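Local structure of putative Chlorite dismutase TA0507 (Thermoplasma acidophilum, 3DTZ) at residues P88-M91 with I92-K95; K126-E129 with D130-L134. The protein is of unknown function but belongs to the chlorite dismutase family, whose members generally bind heme and act as oxidoreductases. One frame throughout, in Å; residues are numbered along the deposited sequence.

Contact 1. Residues P88-M91 with I92-K95; sequences PDLM and ILAK
Pro-88 O accepts the amide of Ile-92 at 3.2 Å (Ile-92 N), the first of four successive i to i+4 bonds in the opening turns of helix 88-102, which packs on the antiparallel sheet of the chlorite dismutase fold. The same carbonyl also accepts a bond from the hydroxyl of Tyr-73 of the second subunit, across the interface. Next, Asp-89 O receives Leu-93 N in a fairly straight bond (165° at the hydrogen), and CG2 of Ile-92 packs onto this oxygen at 3.2 Å. That methyl comes so close because CG1 lies anti to the backbone N (chi1 -179°), which leaves CG2 between N and the carbonyl carbon. The carboxylate of Asp-89 passes at an angle over the tip of Leu-93, both oxygens 3.9 Å from Leu-93 CD1. Leu-90 O serves two donors, Ala-94 N and the hydroxyl of Tyr-64, while Leu-90 CD2 approaches Leu-93 CD1 at 4.3 Å, a light methyl contact. Met-91, a selenomethionine, turns its bent chain onto the sheet, against Tyr-25, Ser-27 and Tyr-83. Lys-95 leads its ammonium to the second subunit, where Ser-72 O and Ser-77 O accept bonds; back on the helix, its amide N meets Met-91 O at 3.1 Å.

Contact 2. Residues K126-E129 with D130-L134; sequences KKLE and DSLRL
Lys-127 O receives the first amides of the short helix 128-132, weakly in both cases: Asp-130 N at 3.0 Å with a bent approach (122°) and Ser-131 N at 3.3 Å. Lys-127 is the N-cap residue, and two i to i+4 bonds follow, Leu-132 N to Leu-128 O, in the carbonyl plane, and Arg-133 N to Glu-129 O, a more bent one. At the start, the carboxylate of Asp-130 lies across the base of the Lys-127 side chain. Its OD2 lies 3.3 Å from Lys-127 CD, and a water bridges OD2 to Lys-127 N, donating to the first and accepting from the second. On the inner side, the side chains of Leu-128 and Leu-132 cross at an angle, CD2 of Leu-128 meeting CD1 of Leu-132 at 3.6 Å, and both leucines pack against Tyr-116 and Tyr-182 of the curved sheet. In the conformer described, Ser-131 OG is hydrogen-bonded to Tyr-182 OH.

A salt bridge one turn along the helix joins Glu-129 to Arg-133; their side chains lie side by side and point the same way. With CG anti to N (chi1 -178°) and the rest extended, Glu-129 carries OE2 to the edge of the guanidinium, in its plane. The other oxygen, OE1, is salt-bridged to Arg-86, so this carboxylate joins two arginines. With an alanine here, Arg-86 and Arg-133 would probably both lose their shared anion, and the Arg-133 side chain be freer to swing. Arg-133 meets the one oxygen side-on, NE at 3.1 Å from Glu-129 OE2 and NH2 at 2.8 Å from it on the anti lone pair.

Overall arrangement
Following the chain from the N terminus, strand 79-85 leads into contact 1, at the start of helix 88-102. Strand 106-116 and helix 119-122 come next, before contact 2 on helix 128-132. The two contacts stand in series and neither encloses nor crosses the other; each joins neighbouring turns and closes no long loop. Their centres lie 21 Å apart and their nearest atoms about 10 Å, without touching. Both helices rest on the same antiparallel sheet: contact 1 packs on strands 25-33 and 79-85, contact 2 on strands 64-72, 106-116 and 180-185, and strand 64-72 also reaches contact 1 through Tyr-64. Contact 1 also faces the second subunit, whereas contact 2 touches no other chain of the five-chain assembly.

Contact 1. Residues P88-M91 with I92-K95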
loop_
_atom_site.group_PDB
_atom_site.type_symbol
_atom_site.label_atom_id
_atom_site.label_comp_id
_atom_site.label_asym_id
_atom_site.label_seq_id
_atom_site.Cartn_x
_atom_site.Cartn_y
_atom_site.Cartn_z
ATOM N N PRO D 88 15.385 20.013 -19.600
ATOM C CA PRO D 88 15.112 19.355 -18.311
ATOM C C PRO D 88 14.936 20.335 -17.142
ATOM O O PRO D 88 14.279 20.000 -16.157
ATOM C CB PRO D 88 16.317 18.427 -18.113
ATOM C CG PRO D 88 17.400 19.006 -18.923
ATOM C CD PRO D 88 16.752 19.747 -20.083
ATOM N N ASP D 89 15.492 21.539 -17.286
ATOM C CA ASP D 89 15.302 22.659 -16.353
ATOM C C ASP D 89 13.877 23.176 -16.431
ATOM O O ASP D 89 13.244 23.446 -15.414
ATOM C CB ASP D 89 16.335 23.777 -16.657
ATOM C CG ASP D 89 16.134 25.051 -15.809
ATOM O OD1 ASP D 89 16.057 24.948 -14.561
ATOM O OD2 ASP D 89 16.078 26.162 -16.404
ATOM N N LEU D 90 13.349 23.294 -17.639
ATOM C CA LEU D 90 11.935 23.606 -17.789
ATOM C C LEU D 90 11.039 22.518 -17.212
ATOM O O LEU D 90 9.948 22.812 -16.759
ATOM C CB LEU D 90 11.584 23.903 -19.246
ATOM C CG LEU D 90 12.239 25.172 -19.839
ATOM C CD1 LEU D 90 11.672 25.392 -21.207
ATOM C CD2 LEU D 90 11.985 26.391 -18.940
HETATM N N MSE D 91 11.489 21.264 -17.236
HETATM C CA MSE D 91 10.653 20.167 -16.723
HETATM C C MSE D 91 10.508 20.279 -15.196
HETATM O O MSE D 91 9.415 20.094 -14.651
HETATM C CB MSE D 91 11.209 18.784 -17.141
HETATM C CG MSE D 91 11.165 18.527 -18.679
HETATM SE SE MSE D 91 9.366 18.701 -19.418
HETATM C CE MSE D 91 8.565 17.073 -18.790
ATOM N N ILE D 92 11.606 20.575 -14.508
ATOM C CA ILE D 92 11.519 20.694 -13.033
ATOM C C ILE D 92 10.751 21.983 -12.647
ATOM O O ILE D 92 9.923 21.979 -11.722
ATOM C CB ILE D 92 12.906 20.568 -12.343
ATOM C CG1 ILE D 92 12.752 20.682 -10.803
ATOM C CG2 ILE D 92 13.913 21.582 -12.858
ATOM C CD1 ILE D 92 11.899 19.592 -10.235
ATOM N N LEU D 93 10.986 23.063 -13.388
ATOM C CA LEU D 93 10.233 24.332 -13.163
ATOM C C LEU D 93 8.718 24.165 -13.332
ATOM O O LEU D 93 7.910 24.720 -12.549
ATOM C CB LEU D 93 10.753 25.424 -14.104
ATOM C CG LEU D 93 12.083 26.029 -13.658
ATOM C CD1 LEU D 93 12.652 26.868 -14.762
ATOM C CD2 LEU D 93 11.901 26.860 -12.361
ATOM N N ALA D 94 8.339 23.388 -14.339
ATOM C CA ALA D 94 6.921 23.112 -14.617
ATOM C C ALA D 94 6.325 22.298 -13.478
ATOM O O ALA D 94 5.265 22.633 -12.975
ATOM C CB ALA D 94 6.785 22.355 -15.925
ATOM N N LYS D 95 7.039 21.258 -13.043
ATOM C CA LYS D 95 6.523 20.422 -11.933
ATOM C C LYS D 95 6.336 21.282 -10.674
ATOM O O LYS D 95 5.312 21.209 -9.995
ATOM C CB LYS D 95 7.437 19.214 -11.680
ATOM C CG LYS D 95 7.007 18.332 -10.454
ATOM C CD LYS D 95 7.746 18.812 -9.186
ATOM C CE LYS D 95 7.379 17.947 -7.945
ATOM N NZ LYS D 95 8.274 18.319 -6.815
#

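Contact 2. Residues K126-E129 with D130-L134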
loop_
_atom_site.group_PDB
_atom_site.type_symbol
_atom_site.label_atom_id
_atom_site.label_comp_id
_atom_site.label_asym_id
_atom_site.label_seq_id
_atom_site.Cartn_x
_atom_site.Cartn_y
_atom_site.Cartn_z
ATOM N N LYS D 126 8.210 10.657 -39.957
ATOM C CA LYS D 126 7.428 11.621 -39.192
ATOM C C LYS D 126 8.265 12.178 -38.062
ATOM O O LYS D 126 9.199 11.517 -37.581
ATOM C CB LYS D 126 6.141 10.982 -38.657
ATOM C CG LYS D 126 5.189 10.470 -39.753
ATOM C CD LYS D 126 3.820 10.134 -39.178
ATOM C CE LYS D 126 3.921 9.045 -38.131
ATOM N NZ LYS D 126 2.783 9.077 -37.158
ATOM N N LYS D 127 7.929 13.396 -37.632
ATOM C CA LYS D 127 8.593 14.021 -36.477
ATOM C C LYS D 127 7.674 13.916 -35.281
ATOM O O LYS D 127 6.518 14.369 -35.328
ATOM C CB LYS D 127 8.929 15.497 -36.786
ATOM C CG LYS D 127 9.775 15.665 -38.014
ATOM C CD LYS D 127 9.734 17.097 -38.546
ATOM C CE LYS D 127 10.452 17.202 -39.885
ATOM N NZ LYS D 127 10.725 18.625 -40.259
ATOM N N LEU D 128 8.153 13.259 -34.230
ATOM C CA LEU D 128 7.356 13.099 -33.012
ATOM C C LEU D 128 6.867 14.471 -32.520
ATOM O O LEU D 128 5.710 14.612 -32.131
ATOM C CB LEU D 128 8.129 12.329 -31.935
ATOM C CG LEU D 128 7.320 11.944 -30.682
ATOM C CD1 LEU D 128 7.903 10.649 -30.078
ATOM C CD2 LEU D 128 7.426 13.050 -29.645
ATOM N N GLU D 129 7.741 15.468 -32.581
ATOM C CA GLU D 129 7.391 16.809 -32.138
ATOM C C GLU D 129 6.193 17.365 -32.917
ATOM O O GLU D 129 5.338 18.034 -32.337
ATOM C CB GLU D 129 8.592 17.727 -32.263
ATOM C CG GLU D 129 8.326 19.157 -31.782
ATOM C CD GLU D 129 9.546 20.035 -31.854
ATOM O OE1 GLU D 129 10.608 19.544 -32.282
ATOM O OE2 GLU D 129 9.429 21.233 -31.514
ATOM N N ASP D 130 6.120 17.082 -34.216
ATOM C CA ASP D 130 4.991 17.544 -35.040
ATOM C C ASP D 130 3.686 16.975 -34.502
ATOM O O ASP D 130 2.671 17.679 -34.438
ATOM C CB ASP D 130 5.158 17.128 -36.510
ATOM C CG ASP D 130 6.141 17.999 -37.292
ATOM O OD1 ASP D 130 6.574 19.069 -36.795
ATOM O OD2 ASP D 130 6.476 17.609 -38.453
ATOM N N SER D 131 3.701 15.696 -34.111
ATOM C CA SER D 131 2.521 15.047 -33.536
ATOM C C SER D 131 2.125 15.730 -32.221
ATOM O O SER D 131 0.937 15.973 -31.957
ATOM C CB SER D 131 2.832 13.558 -33.296
ATOM O OG SER D 131 1.659 12.825 -33.071
ATOM N N LEU D 132 3.130 16.026 -31.392
ATOM C CA LEU D 132 2.895 16.718 -30.111
ATOM C C LEU D 132 2.293 18.136 -30.325
ATOM O O LEU D 132 1.547 18.634 -29.474
ATOM C CB LEU D 132 4.170 16.806 -29.302
ATOM C CG LEU D 132 4.815 15.551 -28.771
ATOM C CD1 LEU D 132 6.043 15.903 -27.945
ATOM C CD2 LEU D 132 3.767 14.792 -27.931
ATOM N N ARG D 133 2.575 18.748 -31.464
ATOM C CA ARG D 133 2.038 20.080 -31.755
ATOM C C ARG D 133 0.651 20.095 -32.401
ATOM O O ARG D 133 0.063 21.179 -32.630
ATOM C CB ARG D 133 3.055 20.893 -32.580
ATOM C CG ARG D 133 4.339 21.166 -31.768
ATOM C CD ARG D 133 5.302 22.045 -32.526
ATOM N NE ARG D 133 6.556 22.230 -31.779
ATOM C CZ ARG D 133 6.745 23.170 -30.857
ATOM N NH1 ARG D 133 5.772 24.009 -30.556
ATOM N NH2 ARG D 133 7.921 23.289 -30.259
ATOM N N LEU D 134 0.125 18.921 -32.746
ATOM C CA LEU D 134 -1.238 18.847 -33.305
ATOM C C LEU D 134 -2.282 19.121 -32.213
ATOM O O LEU D 134 -2.043 18.830 -31.046
ATOM C CB LEU D 134 -1.489 17.468 -33.918
ATOM C CG LEU D 134 -0.624 17.018 -35.098
ATOM C CD1 LEU D 134 -0.852 15.539 -35.389
ATOM C CD2 LEU D 134 -0.892 17.847 -36.358
HETATM O O HOH W 1 6.082 15.008 -39.215
#